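Local coordinates for protein lectin CEL-I, N-acetyl-D-galactosamine-specific C-type (Cucumaria echinata, PDB 4WQQ) that is a calcium-dependent C-type lectin, naturally specific for galactose and N-acetylgalactosamine and here engineered to recognise mannose, at residues 23-28 against 73-77. The protein carries 3 engineered substitutions. Residues are numbered along the deposited sequence; the frame is centred on the assembly and turned at random.
Sequences TTWENA and WIGLY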
ATOM      1  N   THR A  23      14.527   6.651 -20.569  1.00 12.66           N
ATOM      2  CA  THR A  23      13.407   7.390 -21.079  1.00 14.53           C
ATOM      3  C   THR A  23      13.583   8.912 -20.741  1.00 12.90           C
ATOM      4  O   THR A  23      14.509   9.325 -20.061  1.00 12.30           O
ATOM      5  CB  THR A  23      12.006   6.790 -20.612  1.00 15.69           C
ATOM      6  OG1 THR A  23      10.971   7.301 -21.446  1.00 16.97           O
ATOM      7  CG2 THR A  23      11.689   7.144 -19.135  1.00 16.43           C
ATOM      8  N   THR A  24      12.675   9.717 -21.257  1.00 11.94           N
ATOM      9  CA  THR A  24      12.607  11.126 -20.972  1.00 13.10           C
ATOM     10  C   THR A  24      12.018  11.361 -19.567  1.00 11.13           C
ATOM     11  O   THR A  24      11.344  10.505 -19.032  1.00 11.61           O
ATOM     12  CB  THR A  24      11.749  11.864 -21.976  1.00 13.51           C
ATOM     13  OG1 THR A  24      10.412  11.310 -21.959  1.00 16.18           O
ATOM     14  CG2 THR A  24      12.317  11.745 -23.391  1.00 13.43           C
ATOM     15  N   TRP A  25      12.265  12.523 -19.019  1.00 12.08           N
ATOM     16  CA  TRP A  25      11.725  12.864 -17.724  1.00 11.87           C
ATOM     17  C   TRP A  25      10.182  12.836 -17.775  1.00 12.58           C
ATOM     18  O   TRP A  25       9.555  12.295 -16.876  1.00 11.09           O
ATOM     19  CB  TRP A  25      12.189  14.211 -17.241  1.00 11.40           C
ATOM     20  CG  TRP A  25      11.765  14.580 -15.846  1.00 10.43           C
ATOM     21  CD1 TRP A  25      12.462  14.391 -14.697  1.00 10.98           C
ATOM     22  CD2 TRP A  25      10.553  15.232 -15.460  1.00 10.17           C
ATOM     23  NE1 TRP A  25      11.754  14.857 -13.633  1.00 10.29           N
ATOM     24  CE2 TRP A  25      10.584  15.400 -14.078  1.00 10.60           C
ATOM     25  CE3 TRP A  25       9.444  15.714 -16.156  1.00 11.01           C
ATOM     26  CZ2 TRP A  25       9.542  16.042 -13.377  1.00 11.12           C
ATOM     27  CZ3 TRP A  25       8.443  16.366 -15.455  1.00 10.45           C
ATOM     28  CH2 TRP A  25       8.505  16.538 -14.101  1.00 11.44           C
ATOM     29  N   GLU A  26       9.630  13.413 -18.832  1.00 13.24           N
ATOM     30  CA  GLU A  26       8.168  13.492 -18.985  1.00 15.82           C
ATOM     31  C   GLU A  26       7.589  12.097 -19.025  1.00 13.58           C
ATOM     32  O   GLU A  26       6.591  11.812 -18.346  1.00 13.67           O
ATOM     33  CB  GLU A  26       7.840  14.246 -20.272  1.00 21.79           C
ATOM     34  CG  GLU A  26       6.750  15.267 -20.072  1.00 34.73           C
ATOM     35  CD  GLU A  26       5.413  14.771 -20.518  1.00 41.28           C
ATOM     36  OE1 GLU A  26       4.899  15.316 -21.544  1.00 40.16           O
ATOM     37  OE2 GLU A  26       4.882  13.843 -19.839  1.00 50.38           O
ATOM     38  N   ASN A  27       8.193  11.176 -19.760  1.00 13.12           N
ATOM     39  CA  ASN A  27       7.626   9.856 -19.817  1.00 14.48           C
ATOM     40  C   ASN A  27       7.867   9.068 -18.524  1.00 14.63           C
ATOM     41  O   ASN A  27       7.019   8.349 -18.088  1.00 12.75           O
ATOM     42  CB  ASN A  27       8.161   9.073 -20.986  1.00 16.33           C
ATOM     43  CG  ASN A  27       7.542   7.706 -21.073  1.00 18.93           C
ATOM     44  OD1 ASN A  27       6.306   7.571 -21.250  1.00 20.92           O
ATOM     45  ND2 ASN A  27       8.336   6.706 -20.923  1.00 18.98           N
ATOM     46  N   ALA A  28       9.035   9.278 -17.874  1.00 13.18           N
ATOM     47  CA  ALA A  28       9.249   8.678 -16.559  1.00 13.49           C
ATOM     48  C   ALA A  28       8.149   9.147 -15.535  1.00 11.45           C
ATOM     49  O   ALA A  28       7.669   8.365 -14.728  1.00 10.63           O
ATOM     50  CB  ALA A  28      10.639   8.987 -16.092  1.00 12.18           C
ATOM     51  N   TRP A  73      16.475   9.905 -13.264  1.00 11.02           N
ATOM     52  CA  TRP A  73      15.420  10.919 -12.990  1.00 10.38           C
ATOM     53  C   TRP A  73      14.836  10.867 -11.618  1.00 10.59           C
ATOM     54  O   TRP A  73      14.501   9.775 -11.100  1.00 11.09           O
ATOM     55  CB  TRP A  73      14.263  10.763 -13.961  1.00  9.92           C
ATOM     56  CG  TRP A  73      14.605  11.013 -15.437  1.00  9.33           C
ATOM     57  CD1 TRP A  73      14.331  10.194 -16.466  1.00  8.85           C
ATOM     58  CD2 TRP A  73      15.179  12.202 -16.022  1.00  9.54           C
ATOM     59  NE1 TRP A  73      14.728  10.741 -17.649  1.00  8.91           N
ATOM     60  CE2 TRP A  73      15.257  11.968 -17.426  1.00  9.59           C
ATOM     61  CE3 TRP A  73      15.653  13.441 -15.503  1.00  9.42           C
ATOM     62  CZ2 TRP A  73      15.786  12.936 -18.331  1.00  9.56           C
ATOM     63  CZ3 TRP A  73      16.166  14.377 -16.379  1.00  9.98           C
ATOM     64  CH2 TRP A  73      16.230  14.099 -17.816  1.00  9.25           C
ATOM     65  N   ILE A  74      14.679  12.050 -11.058  1.00 11.76           N
ATOM     66  CA  ILE A  74      13.916  12.268  -9.836  1.00 10.97           C
ATOM     67  C   ILE A  74      12.830  13.293 -10.095  1.00 11.06           C
ATOM     68  O   ILE A  74      12.836  14.011 -11.129  1.00 11.33           O
ATOM     69  CB  ILE A  74      14.828  12.646  -8.628  1.00 12.07           C
ATOM     70  CG1 ILE A  74      15.508  14.007  -8.914  1.00 12.60           C
ATOM     71  CG2 ILE A  74      15.869  11.571  -8.427  1.00 12.39           C
ATOM     72  CD1 ILE A  74      16.534  14.486  -7.879  1.00 12.56           C
ATOM     73  N   GLY A  75      11.919  13.452  -9.140  1.00 10.65           N
ATOM     74  CA  GLY A  75      10.750  14.275  -9.356  1.00 10.46           C
ATOM     75  C   GLY A  75      10.919  15.785  -9.234  1.00 11.07           C
ATOM     76  O   GLY A  75       9.966  16.474  -8.957  1.00 10.68           O
ATOM     77  N   LEU A  76      12.100  16.283  -9.552  1.00 11.09           N
ATOM     78  CA  LEU A  76      12.467  17.688  -9.295  1.00 11.61           C
ATOM     79  C   LEU A  76      12.468  18.432 -10.608  1.00 11.24           C
ATOM     80  O   LEU A  76      13.041  17.966 -11.601  1.00 10.86           O
ATOM     81  CB  LEU A  76      13.876  17.773  -8.653  1.00 12.13           C
ATOM     82  CG  LEU A  76      14.304  19.103  -8.023  1.00 12.65           C
ATOM     83  CD1 LEU A  76      13.592  19.354  -6.743  1.00 13.63           C
ATOM     84  CD2 LEU A  76      15.789  19.126  -7.791  1.00 15.26           C
ATOM     85  N   TYR A  77      11.751  19.559 -10.639  1.00 11.06           N
ATOM     86  CA  TYR A  77      11.740  20.331 -11.892  1.00 11.65           C
ATOM     87  C   TYR A  77      11.470  21.807 -11.686  1.00 11.09           C
ATOM     88  O   TYR A  77      10.849  22.217 -10.668  1.00 12.50           O
ATOM     89  CB  TYR A  77      10.739  19.679 -12.871  1.00 11.34           C
ATOM     90  CG  TYR A  77       9.226  19.851 -12.650  1.00 11.64           C
ATOM     91  CD1 TYR A  77       8.602  19.640 -11.450  1.00 12.77           C
ATOM     92  CD2 TYR A  77       8.408  20.197 -13.737  1.00 12.47           C
ATOM     93  CE1 TYR A  77       7.213  19.807 -11.294  1.00 12.98           C
ATOM     94  CE2 TYR A  77       7.023  20.323 -13.597  1.00 13.30           C
ATOM     95  CZ  TYR A  77       6.437  20.124 -12.382  1.00 13.49           C
ATOM     96  OH  TYR A  77       5.108  20.272 -12.238  1.00 17.10           O
TER
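Trp25 lies with its CB over the centre of the Trp73 six-membered ring, 3.7 Å from the ring centroid and only 7° off the normal, a CH-pi contact. The edge of the Trp25 indole then meets the face of Trp73 in an offset edge-to-face pair, planes at 88°, and Trp25 CD1 comes within 3.4 Å of Trp73 CE3. In this C-type lectin fold the pair fastens the first turn of helix 25-34 to strand 71-77. Tryptophan suits both places, since each indole packs by its carbon surface and spends its one N-H on a main-chain carbonyl of the other segment. Trp73 NE1 donates its N-H almost straight to Thr23 O at 2.8 Å, with the acceptor in the ring plane but the donor well above the carbonyl plane. Because CG of Trp25 is anti to the backbone N (chi1 -175°), its indole reaches past Trp73 to the corner at Gly75, where NE1 donates to Ile74 O at 2.9 Å. With edge and nitrogen thus engaged, the far end of Trp25 forms an offset stack with Tyr77, CH2 lying over one face of Tyr77, displaced toward its rim and 3.7 Å from Tyr77 CD2. Tyr112 of strand 112-116 touches all three side chains, and Tyr77 approaches the calcium ligands Asp78 and Asp111, so the aromatic cluster runs from the core toward the calcium sites. Small Ala28, one turn along the helix, sets its methyl 3.9 Å from Trp73 CD1. Thr24 suits the N-cap because its short hydroxyl can turn back on the helix: OG1 accepts from Asn27 N at 3.1 Å.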